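Local coordinates for protein beta-mannosidase (Trichoderma harzianum, PDB 4CVU) that probably hydrolyses terminal beta-linked mannose residues from the non-reducing ends of mannosides, as a fungal beta-mannosidase of glycoside hydrolase family 2, at residues H174-V179 and Q499-A504; P496-Q499 and T505-Y508. All blocks are in the same frame, centred on the assembly; numbering follows the deposited sequence.

Interaction 1. Residues H174-V179 and Q499-A504; sequences HWPASV and QGADPA. With NA (sodium ion), chain B; NA (sodium ion), chain C; NAG (2-acetamido-2-deoxy-beta-D-glucopyranose), chain J.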
loop_
_atom_site.group_PDB
_atom_site.type_symbol
_atom_site.label_atom_id
_atom_site.label_comp_id
_atom_site.label_asym_id
_atom_site.label_seq_id
_atom_site.Cartn_x
_atom_site.Cartn_y
_atom_site.Cartn_z
ATOM N N HIS A 174 -30.381 -10.663 30.340
ATOM C CA HIS A 174 -30.032 -11.233 29.055
ATOM C C HIS A 174 -31.217 -11.130 28.120
ATOM O O HIS A 174 -32.364 -11.086 28.567
ATOM C CB HIS A 174 -29.580 -12.686 29.219
ATOM C CG HIS A 174 -28.334 -12.812 30.030
ATOM N ND1 HIS A 174 -28.350 -13.020 31.391
ATOM C CD2 HIS A 174 -27.032 -12.677 29.681
ATOM C CE1 HIS A 174 -27.109 -13.056 31.841
ATOM N NE2 HIS A 174 -26.290 -12.833 30.828
ATOM N N TRP A 175 -30.916 -11.079 26.826
ATOM C CA TRP A 175 -31.918 -10.884 25.806
ATOM C C TRP A 175 -31.755 -11.999 24.784
ATOM O O TRP A 175 -30.677 -12.636 24.714
ATOM C CB TRP A 175 -31.690 -9.530 25.099
ATOM C CG TRP A 175 -31.941 -8.326 25.921
ATOM C CD1 TRP A 175 -33.076 -7.570 25.927
ATOM C CD2 TRP A 175 -31.039 -7.705 26.838
ATOM N NE1 TRP A 175 -32.941 -6.524 26.798
ATOM C CE2 TRP A 175 -31.698 -6.576 27.367
ATOM C CE3 TRP A 175 -29.739 -7.992 27.274
ATOM C CZ2 TRP A 175 -31.108 -5.741 28.311
ATOM C CZ3 TRP A 175 -29.151 -7.161 28.220
ATOM C CH2 TRP A 175 -29.835 -6.047 28.728
ATOM N N PRO A 176 -32.795 -12.219 23.968
ATOM C CA PRO A 176 -32.686 -13.159 22.852
ATOM C C PRO A 176 -31.548 -12.782 21.912
ATOM O O PRO A 176 -31.214 -11.606 21.784
ATOM C CB PRO A 176 -34.038 -13.048 22.138
ATOM C CG PRO A 176 -34.951 -12.495 23.161
ATOM C CD PRO A 176 -34.138 -11.640 24.068
ATOM N N ALA A 177 -30.967 -13.797 21.282
ATOM C CA ALA A 177 -29.830 -13.639 20.411
ATOM C C ALA A 177 -30.105 -12.633 19.280
ATOM O O ALA A 177 -29.248 -11.833 18.950
ATOM C CB ALA A 177 -29.444 -15.003 19.836
ATOM N N SER A 178 -31.314 -12.654 18.723
ATOM C CA SER A 178 -31.665 -11.757 17.634
ATOM C C SER A 178 -31.682 -10.277 18.060
ATOM O O SER A 178 -31.462 -9.393 17.238
ATOM C CB SER A 178 -33.005 -12.167 16.988
ATOM O OG SER A 178 -34.080 -12.042 17.887
ATOM N N VAL A 179 -31.923 -10.028 19.348
ATOM C CA VAL A 179 -31.974 -8.679 19.902
ATOM C C VAL A 179 -30.557 -8.114 20.149
ATOM O O VAL A 179 -30.342 -6.923 19.965
ATOM C CB VAL A 179 -32.818 -8.642 21.189
ATOM C CG1 VAL A 179 -32.755 -7.287 21.869
ATOM C CG2 VAL A 179 -34.286 -8.981 20.890
ATOM N N GLN A 499 -40.504 -8.634 20.343
ATOM C CA GLN A 499 -41.806 -9.261 20.452
ATOM C C GLN A 499 -41.855 -10.613 19.764
ATOM O O GLN A 499 -42.340 -11.574 20.343
ATOM C CB GLN A 499 -42.923 -8.348 19.948
ATOM C CG GLN A 499 -44.197 -9.089 19.511
ATOM C CD GLN A 499 -45.447 -8.491 20.101
ATOM O OE1 GLN A 499 -45.811 -8.810 21.219
ATOM N NE2 GLN A 499 -46.107 -7.595 19.354
ATOM N N GLY A 500 -41.349 -10.692 18.549
ATOM C CA GLY A 500 -41.246 -11.942 17.857
ATOM C C GLY A 500 -40.364 -12.969 18.546
ATOM O O GLY A 500 -40.666 -14.122 18.578
ATOM N N ALA A 501 -39.238 -12.545 19.058
ATOM C CA ALA A 501 -38.235 -13.472 19.546
ATOM C C ALA A 501 -38.597 -14.034 20.915
ATOM O O ALA A 501 -38.269 -15.171 21.205
ATOM C CB ALA A 501 -36.881 -12.796 19.616
ATOM N N ASP A 502 -39.254 -13.242 21.757
ATOM C CA ASP A 502 -39.653 -13.700 23.107
ATOM C C ASP A 502 -40.943 -13.029 23.547
ATOM O O ASP A 502 -40.903 -12.092 24.327
ATOM C CB ASP A 502 -38.532 -13.399 24.111
ATOM C CG ASP A 502 -38.710 -14.126 25.455
ATOM O OD1 ASP A 502 -39.838 -14.521 25.825
ATOM O OD2 ASP A 502 -37.698 -14.281 26.154
ATOM N N PRO A 503 -42.090 -13.492 23.014
ATOM C CA PRO A 503 -43.393 -12.877 23.256
ATOM C C PRO A 503 -43.740 -12.734 24.740
ATOM O O PRO A 503 -44.335 -11.734 25.143
ATOM C CB PRO A 503 -44.379 -13.841 22.589
ATOM C CG PRO A 503 -43.593 -14.630 21.615
ATOM C CD PRO A 503 -42.154 -14.585 22.029
ATOM N N ALA A 504 -43.367 -13.723 25.548
ATOM C CA ALA A 504 -43.763 -13.726 26.963
ATOM C C ALA A 504 -43.089 -12.606 27.757
ATOM O O ALA A 504 -43.708 -12.012 28.626
ATOM C CB ALA A 504 -43.465 -15.076 27.598
HETATM NA NA NA B . -38.985 -14.997 28.253
HETATM NA NA NA C . -44.385 -11.956 31.020
HETATM C C1 NAG J . -23.609 -13.849 27.754
HETATM C C2 NAG J . -23.032 -14.760 26.685
HETATM C C3 NAG J . -23.809 -16.047 26.466
HETATM C C4 NAG J . -24.169 -16.751 27.777
HETATM C C5 NAG J . -24.664 -15.758 28.825
HETATM C C6 NAG J . -24.864 -16.447 30.184
HETATM C C7 NAG J . -21.793 -13.739 24.878
HETATM C C8 NAG J . -21.908 -13.033 23.560
HETATM N N2 NAG J . -22.965 -14.059 25.424
HETATM O O3 NAG J . -22.979 -16.874 25.676
HETATM O O4 NAG J . -25.217 -17.655 27.498
HETATM O O5 NAG J . -23.780 -14.637 28.939
HETATM O O6 NAG J . -24.040 -15.883 31.191
HETATM O O7 NAG J . -20.676 -13.970 25.381
HETATM O O HOH W 1 -43.318 -9.711 30.664
#

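Interaction 2. Residues P496-Q499 and T505-Y508; sequences PIAQ and TYPY. With NA (sodium ion), chain B; MAN (alpha-D-mannopyranose), chain D.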
loop_
_atom_site.group_PDB
_atom_site.type_symbol
_atom_site.label_atom_id
_atom_site.label_comp_id
_atom_site.label_asym_id
_atom_site.label_seq_id
_atom_site.Cartn_x
_atom_site.Cartn_y
_atom_site.Cartn_z
ATOM N N PRO A 496 -40.155 -4.783 17.672
ATOM C CA PRO A 496 -40.887 -5.922 17.073
ATOM C C PRO A 496 -40.041 -7.205 16.931
ATOM O O PRO A 496 -40.582 -8.291 17.032
ATOM C CB PRO A 496 -41.344 -5.393 15.716
ATOM C CG PRO A 496 -41.317 -3.890 15.846
ATOM C CD PRO A 496 -40.266 -3.543 16.872
ATOM N N ILE A 497 -38.723 -7.075 16.773
ATOM C CA ILE A 497 -37.835 -8.249 16.814
ATOM C C ILE A 497 -37.935 -8.909 18.216
ATOM O O ILE A 497 -38.072 -10.118 18.331
ATOM C CB ILE A 497 -36.357 -7.903 16.464
ATOM C CG1 ILE A 497 -36.207 -7.668 14.972
ATOM C CG2 ILE A 497 -35.429 -9.035 16.895
ATOM C CD1 ILE A 497 -34.862 -7.093 14.585
ATOM N N ALA A 498 -37.901 -8.094 19.248
ATOM C CA ALA A 498 -38.051 -8.591 20.594
ATOM C C ALA A 498 -39.434 -9.228 20.840
ATOM O O ALA A 498 -39.498 -10.278 21.457
ATOM C CB ALA A 498 -37.748 -7.532 21.595
ATOM N N GLN A 499 -40.504 -8.634 20.343
ATOM C CA GLN A 499 -41.806 -9.261 20.452
ATOM C C GLN A 499 -41.855 -10.613 19.764
ATOM O O GLN A 499 -42.340 -11.574 20.343
ATOM C CB GLN A 499 -42.923 -8.348 19.948
ATOM C CG GLN A 499 -44.197 -9.089 19.511
ATOM C CD GLN A 499 -45.447 -8.491 20.101
ATOM O OE1 GLN A 499 -45.811 -8.810 21.219
ATOM N NE2 GLN A 499 -46.107 -7.595 19.354
ATOM N N THR A 505 -41.825 -12.320 27.441
ATOM C CA THR A 505 -41.057 -11.295 28.138
ATOM C C THR A 505 -41.191 -9.879 27.496
ATOM O O THR A 505 -40.767 -8.885 28.056
ATOM C CB THR A 505 -39.580 -11.707 28.172
ATOM O OG1 THR A 505 -39.468 -13.070 28.644
ATOM C CG2 THR A 505 -38.766 -10.817 29.102
ATOM N N TYR A 506 -41.811 -9.801 26.332
ATOM C CA TYR A 506 -41.917 -8.541 25.601
ATOM C C TYR A 506 -42.560 -7.376 26.387
ATOM O O TYR A 506 -42.034 -6.274 26.360
ATOM C CB TYR A 506 -42.647 -8.753 24.273
ATOM C CG TYR A 506 -42.835 -7.470 23.514
ATOM C CD1 TYR A 506 -41.742 -6.794 23.007
ATOM C CD2 TYR A 506 -44.102 -6.911 23.358
ATOM C CE1 TYR A 506 -41.898 -5.607 22.315
ATOM C CE2 TYR A 506 -44.273 -5.728 22.685
ATOM C CZ TYR A 506 -43.163 -5.079 22.161
ATOM O OH TYR A 506 -43.302 -3.909 21.478
ATOM N N PRO A 507 -43.681 -7.608 27.101
ATOM C CA PRO A 507 -44.233 -6.465 27.850
ATOM C C PRO A 507 -43.273 -5.923 28.903
ATOM O O PRO A 507 -43.251 -4.715 29.164
ATOM C CB PRO A 507 -45.500 -7.028 28.499
ATOM C CG PRO A 507 -45.865 -8.201 27.646
ATOM C CD PRO A 507 -44.557 -8.788 27.182
ATOM N N TYR A 508 -42.470 -6.814 29.481
ATOM C CA TYR A 508 -41.426 -6.389 30.391
ATOM C C TYR A 508 -40.423 -5.496 29.665
ATOM O O TYR A 508 -40.123 -4.428 30.162
ATOM C CB TYR A 508 -40.705 -7.583 31.056
ATOM C CG TYR A 508 -39.601 -7.176 31.990
ATOM C CD1 TYR A 508 -39.884 -6.724 33.267
ATOM C CD2 TYR A 508 -38.279 -7.255 31.613
ATOM C CE1 TYR A 508 -38.875 -6.342 34.138
ATOM C CE2 TYR A 508 -37.261 -6.867 32.474
ATOM C CZ TYR A 508 -37.574 -6.411 33.731
ATOM O OH TYR A 508 -36.582 -6.036 34.585
HETATM NA NA NA B . -38.985 -14.997 28.253
HETATM C C1 MAN D . -41.745 -1.409 36.152
HETATM C C2 MAN D . -40.617 -0.606 36.801
HETATM C C3 MAN D . -39.652 -0.095 35.763
HETATM C C4 MAN D . -39.195 -1.227 34.845
HETATM C C5 MAN D . -40.421 -1.855 34.212
HETATM C C6 MAN D . -40.009 -2.957 33.240
HETATM O O2 MAN D . -39.916 -1.414 37.722
HETATM O O3 MAN D . -38.514 0.480 36.363
HETATM O O4 MAN D . -38.299 -0.703 33.865
HETATM O O5 MAN D . -41.263 -2.377 35.237
HETATM O O6 MAN D . -41.127 -3.419 32.500
#

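Interaction 1. Residues H174-V179 and Q499-A504
Pro176 and Ser178 close around the methyl group of Ala501 where the loop between helix 159-168 and strand 215-221, in the galactose-binding-like domain, meets the C-terminal end of helix 490-501 of the family 2 (beta/alpha)8 barrel. The contact is small and lies at the surface. The pyrrolidine of Pro176 supplies most of the loop side: its CB rests 3.8 Å from Ala501 CB, and its CG stands 4.0 Å from the same methyl. Ser178 OG, held between its own backbone N and carbonyl carbon (chi1 64°), approaches that methyl from the next part of the loop and ends 3.4 Å from Ala501 CB. The turn bringing these residues to the helix is tied by a backbone hydrogen bond from Val179 N to Pro176 O. Asp502, the first residue to leave helical geometry, can be followed outward. Its CB packs 3.8 Å from Pro176 CG, the two side chains crossing at about a right angle. CG anti to the backbone N (chi1 -166°) then turns the carboxylate away from the proline, to a sodium ion that Thr505 OG1 also binds. Both oxygens grip this ion: Asp502 OD1 and OD2 each lie 2.6 Å from the sodium.

Interaction 2. Residues P496-Q499 and T505-Y508
Gln499 lies over one face of the Tyr506 ring between two consecutive helices, 490-501 and 506-528, joined by a short loop and following strand 481-485 of the family 2 (beta/alpha)8 catalytic barrel. The main contact is a CH-pi interaction: Gln499 CB stands 3.6 Å from the centroid of the Tyr506 ring, only 9° off the ring normal and so almost directly above its centre. Tyr506 brings this face to the preceding helix by setting CG anti to its backbone N (chi1 177°). The glutamine chain also starts away from its own N, but the bend at chi2 swings the amide toward the CD2-CE2 side of the ring. Its amide consequently does not stack flat; amide and ring planes are 40° apart, and Gln499 OE1 comes to 3.3 Å from Tyr506 CD2. At another part of the ring, Ala498 CB is 4.3 Å from Tyr506 CD1, a looser apolar contact. The same alanine also touches Val179 and Leu453, so the helix here is packed between the tyrosine and neighbouring loops. Beyond the ring contact, Thr505 directs OG1 to a sodium ion. Near the start of the second helix, a mannose of a glycan attached to the protein donates a hydrogen bond from its O6 to Tyr508 O, 2.7 Å away.

Helix 490-501 takes part in both interactions, whose centres lie about 6 Å apart. Interaction 1 is a surface contact between parts of the chain far apart in sequence, joining the galactose-binding-like domain to the helix end; interaction 2 is a more buried, local contact between successive helices. Small aliphatic groups and a serine hydroxyl meet in the first, whereas an aromatic face dominates the second. They also touch directly: Ser178 OG lies 3.4 Å from Ile497 CG2, and Val179 CG2 lies 3.8 Å from Ala498 CA. One sodium ion bridges them through Asp502 and Thr505, while glycans approach residues of each.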